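Local coordinates for branched-chain-amino-acid aminotransferase (Pseudomonas aeruginosa, PDB 6NST), which probably catalyses the pyridoxal-phosphate-dependent transfer of the amino group between leucine, isoleucine or valine and 2-oxoglutarate, in branched-chain amino acid biosynthesis, at residues A[140-151]-A[178-188]. The protein carries 1 engineered substitution. Sequence-based numbering, arbitrary orientation.
Sequences IKVRTSSFTRHH and GGADEAMMLDP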
loop_
_atom_site.group_PDB
_atom_site.type_symbol
_atom_site.label_atom_id
_atom_site.label_comp_id
_atom_site.label_asym_id
_atom_site.label_seq_id
_atom_site.Cartn_x
_atom_site.Cartn_y
_atom_site.Cartn_z
ATOM N N ILE A 140 25.671 8.300 -18.361
ATOM C CA ILE A 140 25.873 8.590 -16.949
ATOM C C ILE A 140 25.637 7.322 -16.138
ATOM O O ILE A 140 25.058 6.340 -16.614
ATOM C CB ILE A 140 24.953 9.726 -16.458
ATOM C CG1 ILE A 140 23.484 9.324 -16.613
ATOM C CG2 ILE A 140 25.227 11.004 -17.223
ATOM C CD1 ILE A 140 22.509 10.359 -16.086
ATOM N N LYS A 141 26.101 7.351 -14.888
ATOM C CA LYS A 141 25.830 6.288 -13.929
ATOM C C LYS A 141 24.558 6.609 -13.157
ATOM O O LYS A 141 24.339 7.751 -12.748
ATOM C CB LYS A 141 26.993 6.119 -12.949
ATOM C CG LYS A 141 28.248 5.505 -13.538
ATOM C CD LYS A 141 29.328 5.358 -12.471
ATOM C CE LYS A 141 28.823 4.555 -11.278
ATOM N NZ LYS A 141 29.865 4.387 -10.224
ATOM N N VAL A 142 23.726 5.591 -12.949
ATOM C CA VAL A 142 22.435 5.760 -12.295
ATOM C C VAL A 142 22.307 4.730 -11.180
ATOM O O VAL A 142 22.584 3.544 -11.388
ATOM C CB VAL A 142 21.272 5.627 -13.297
ATOM C CG1 VAL A 142 19.936 5.665 -12.576
ATOM C CG2 VAL A 142 21.346 6.733 -14.335
ATOM N N ARG A 143 21.893 5.186 -10.001
ATOM C CA ARG A 143 21.565 4.314 -8.883
ATOM C C ARG A 143 20.098 4.498 -8.529
ATOM O O ARG A 143 19.609 5.631 -8.465
ATOM C CB ARG A 143 22.447 4.611 -7.667
ATOM C CG ARG A 143 23.894 4.190 -7.837
ATOM C CD ARG A 143 24.733 4.564 -6.624
ATOM N NE ARG A 143 24.351 3.810 -5.435
ATOM C CZ ARG A 143 24.781 2.582 -5.160
ATOM N NH1 ARG A 143 25.605 1.963 -5.997
ATOM N NH2 ARG A 143 24.383 1.968 -4.054
ATOM N N THR A 144 19.398 3.389 -8.307
ATOM C CA THR A 144 18.003 3.466 -7.895
ATOM C C THR A 144 17.909 4.085 -6.504
ATOM O O THR A 144 18.615 3.671 -5.579
ATOM C CB THR A 144 17.362 2.081 -7.904
ATOM O OG1 THR A 144 17.483 1.505 -9.210
ATOM C CG2 THR A 144 15.891 2.175 -7.534
ATOM N N SER A 145 17.041 5.083 -6.363
ATOM C CA SER A 145 16.921 5.807 -5.105
ATOM C C SER A 145 16.207 4.968 -4.055
ATOM O O SER A 145 15.220 4.285 -4.348
ATOM C CB SER A 145 16.163 7.117 -5.322
ATOM O OG SER A 145 15.900 7.765 -4.089
ATOM N N SER A 146 16.713 5.025 -2.821
ATOM C CA SER A 146 16.029 4.416 -1.689
ATOM C C SER A 146 14.877 5.270 -1.183
ATOM O O SER A 146 14.097 4.800 -0.349
ATOM C CB SER A 146 17.013 4.158 -0.544
ATOM O OG SER A 146 17.437 5.374 0.052
ATOM N N PHE A 147 14.760 6.508 -1.657
ATOM C CA PHE A 147 13.618 7.353 -1.347
ATOM C C PHE A 147 12.506 7.085 -2.353
ATOM O O PHE A 147 12.739 7.102 -3.566
ATOM C CB PHE A 147 14.006 8.833 -1.375
ATOM C CG PHE A 147 15.037 9.211 -0.354
ATOM C CD1 PHE A 147 14.659 9.571 0.929
ATOM C CD2 PHE A 147 16.383 9.215 -0.679
ATOM C CE1 PHE A 147 15.605 9.919 1.872
ATOM C CE2 PHE A 147 17.335 9.563 0.260
ATOM C CZ PHE A 147 16.945 9.918 1.535
ATOM N N THR A 148 11.303 6.840 -1.845
ATOM C CA THR A 148 10.158 6.600 -2.712
ATOM C C THR A 148 9.694 7.907 -3.346
ATOM O O THR A 148 9.657 8.952 -2.692
ATOM C CB THR A 148 9.024 5.963 -1.910
ATOM O OG1 THR A 148 9.499 4.763 -1.286
ATOM C CG2 THR A 148 7.851 5.623 -2.808
ATOM N N ARG A 149 9.352 7.845 -4.631
ATOM C CA ARG A 149 8.893 9.027 -5.346
ATOM C C ARG A 149 7.519 9.461 -4.825
ATOM O O ARG A 149 6.836 8.731 -4.103
ATOM C CB ARG A 149 8.855 8.753 -6.852
ATOM C CG ARG A 149 8.817 9.997 -7.741
ATOM C CD ARG A 149 9.891 11.006 -7.359
ATOM N NE ARG A 149 9.926 12.145 -8.275
ATOM C CZ ARG A 149 10.736 13.192 -8.139
ATOM N NH1 ARG A 149 11.581 13.253 -7.119
ATOM N NH2 ARG A 149 10.699 14.180 -9.022
ATOM N N HIS A 150 7.120 10.675 -5.205
ATOM C CA HIS A 150 5.919 11.297 -4.663
ATOM C C HIS A 150 4.680 10.438 -4.901
ATOM O O HIS A 150 4.564 9.728 -5.903
ATOM C CB HIS A 150 5.715 12.680 -5.283
ATOM C CG HIS A 150 6.635 13.728 -4.741
ATOM N ND1 HIS A 150 6.545 14.198 -3.448
ATOM C CD2 HIS A 150 7.657 14.403 -5.317
ATOM C CE1 HIS A 150 7.476 15.114 -3.249
ATOM N NE2 HIS A 150 8.164 15.258 -4.368
ATOM N N HIS A 151 3.742 10.527 -3.960
ATOM C CA HIS A 151 2.484 9.791 -3.995
ATOM C C HIS A 151 1.398 10.682 -4.583
ATOM O O HIS A 151 1.251 11.839 -4.175
ATOM C CB HIS A 151 2.110 9.335 -2.583
ATOM C CG HIS A 151 0.903 8.451 -2.519
ATOM N ND1 HIS A 151 -0.383 8.938 -2.614
ATOM C CD2 HIS A 151 0.786 7.115 -2.334
ATOM C CE1 HIS A 151 -1.239 7.937 -2.509
ATOM N NE2 HIS A 151 -0.555 6.821 -2.338
ATOM N N GLY A 178 26.746 7.800 -3.530
ATOM C CA GLY A 178 26.981 6.421 -3.897
ATOM C C GLY A 178 27.847 6.223 -5.117
ATOM O O GLY A 178 28.068 5.080 -5.529
ATOM N N GLY A 179 28.344 7.305 -5.718
ATOM C CA GLY A 179 29.221 7.218 -6.866
ATOM C C GLY A 179 28.565 7.446 -8.211
ATOM O O GLY A 179 29.261 7.407 -9.231
ATOM N N ALA A 180 27.261 7.693 -8.249
ATOM C CA ALA A 180 26.533 7.853 -9.497
ATOM C C ALA A 180 26.318 9.328 -9.821
ATOM O O ALA A 180 26.650 10.224 -9.040
ATOM C CB ALA A 180 25.186 7.127 -9.429
ATOM N N ASP A 181 25.747 9.569 -10.999
ATOM C CA ASP A 181 25.413 10.914 -11.448
ATOM C C ASP A 181 23.946 11.254 -11.269
ATOM O O ASP A 181 23.605 12.436 -11.155
ATOM C CB ASP A 181 25.775 11.083 -12.927
ATOM C CG ASP A 181 27.201 10.700 -13.218
ATOM O OD1 ASP A 181 28.097 11.150 -12.473
ATOM O OD2 ASP A 181 27.424 9.936 -14.179
ATOM N N GLU A 182 23.073 10.253 -11.247
ATOM C CA GLU A 182 21.644 10.504 -11.170
ATOM C C GLU A 182 20.984 9.342 -10.446
ATOM O O GLU A 182 21.548 8.251 -10.334
ATOM C CB GLU A 182 21.045 10.706 -12.571
ATOM C CG GLU A 182 19.652 11.325 -12.599
ATOM C CD GLU A 182 19.549 12.579 -11.751
ATOM O OE1 GLU A 182 19.254 12.456 -10.545
ATOM O OE2 GLU A 182 19.773 13.686 -12.285
ATOM N N ALA A 183 19.786 9.598 -9.935
ATOM C CA ALA A 183 18.982 8.588 -9.272
ATOM C C ALA A 183 17.812 8.189 -10.161
ATOM O O ALA A 183 17.363 8.964 -11.009
ATOM C CB ALA A 183 18.463 9.093 -7.921
ATOM N N MET A 184 17.336 6.961 -9.971
ATOM C CA MET A 184 16.120 6.471 -10.605
ATOM C C MET A 184 15.069 6.293 -9.517
ATOM O O MET A 184 15.298 5.568 -8.543
ATOM C CB MET A 184 16.369 5.156 -11.349
ATOM C CG MET A 184 15.211 4.714 -12.246
ATOM S SD MET A 184 15.543 3.246 -13.252
ATOM C CE MET A 184 15.527 1.948 -12.018
ATOM N N MET A 185 13.929 6.959 -9.678
ATOM C CA MET A 185 12.890 6.977 -8.655
ATOM C C MET A 185 11.855 5.889 -8.907
ATOM O O MET A 185 11.454 5.647 -10.049
ATOM C CB MET A 185 12.185 8.335 -8.618
ATOM C CG MET A 185 13.111 9.533 -8.642
ATOM S SD MET A 185 14.154 9.619 -7.184
ATOM C CE MET A 185 12.931 9.571 -5.878
ATOM N N LEU A 186 11.409 5.252 -7.828
ATOM C CA LEU A 186 10.319 4.289 -7.870
ATOM C C LEU A 186 9.096 4.868 -7.171
ATOM O O LEU A 186 9.219 5.534 -6.139
ATOM C CB LEU A 186 10.718 2.969 -7.202
ATOM C CG LEU A 186 12.058 2.354 -7.611
ATOM C CD1 LEU A 186 12.333 1.115 -6.783
ATOM C CD2 LEU A 186 12.082 2.020 -9.098
ATOM N N ASP A 187 7.917 4.607 -7.736
ATOM C CA ASP A 187 6.667 5.077 -7.157
ATOM C C ASP A 187 6.332 4.256 -5.908
ATOM O O ASP A 187 7.001 3.264 -5.610
ATOM C CB ASP A 187 5.548 5.014 -8.204
ATOM C CG ASP A 187 5.296 3.608 -8.725
ATOM O OD1 ASP A 187 5.884 2.641 -8.200
ATOM O OD2 ASP A 187 4.501 3.475 -9.679
ATOM N N PRO A 188 5.306 4.654 -5.143
ATOM C CA PRO A 188 4.941 3.876 -3.943
ATOM C C PRO A 188 4.562 2.423 -4.210
ATOM O O PRO A 188 4.471 1.646 -3.251
ATOM C CB PRO A 188 3.755 4.661 -3.369
ATOM C CG PRO A 188 4.028 6.064 -3.778
ATOM C CD PRO A 188 4.640 5.971 -5.152
HETATM O O HOH W 1 28.632 4.119 -7.982
HETATM O O HOH W 2 12.685 5.142 -5.276
#
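R143 and its parallel partner A183 illustrate how a beta-alpha-beta unit closes: strands 140-145 and 182-186 run side by side, connected through helix 166-177. R143 N donates to E182 O and R143 O receives M184 N; S145 N reaches M184 O at 2.8 Å, nearly straight at 172°. At the entrance, K141 O accepts from both D181 N and E182 N, while K141 N is held by D181 OD2 at 3.0 Å, met from above the carboxylate plane. Beyond, where G179 ends helix 166-177 in a Schellman motif, K141 NZ bonds weakly to G179 O and, through a water, to G178 O.

At the other end, the chain turns a corner at S146 and F147, and M185 packs against the bend. Its CB lies 3.7 Å from R149 CD, with CG alongside the same arginine. The bend at chi2 (-64°) brings SD to 3.7 Å from S145 CB, and a further bend at chi3 (-55°) sets CE, which meets the backbone at F147 O, 3.4 Å away, and touches R149 CD. The R149 guanidinium forms a salt bridge with E194 and hydrogen bonds with N167 and S168. At the corner itself, a water accepts from L186 N and donates to S145 O and F147 O, before R149 N resumes direct pairing with L186 O at 2.8 Å.

The contact thus divides its labour: backbone bonds, a water and the S145 hydroxyl, which accepts from F147 N in an ST turn, serve polar groups of the bend, while M185 supplies apolar contact. The R149 side chain, about 9 Å from that of K160, the probable cofactor lysine, unmodified in this structure, is packed along its aliphatic part and bonded at its charged end, consistent with a fixed side chain.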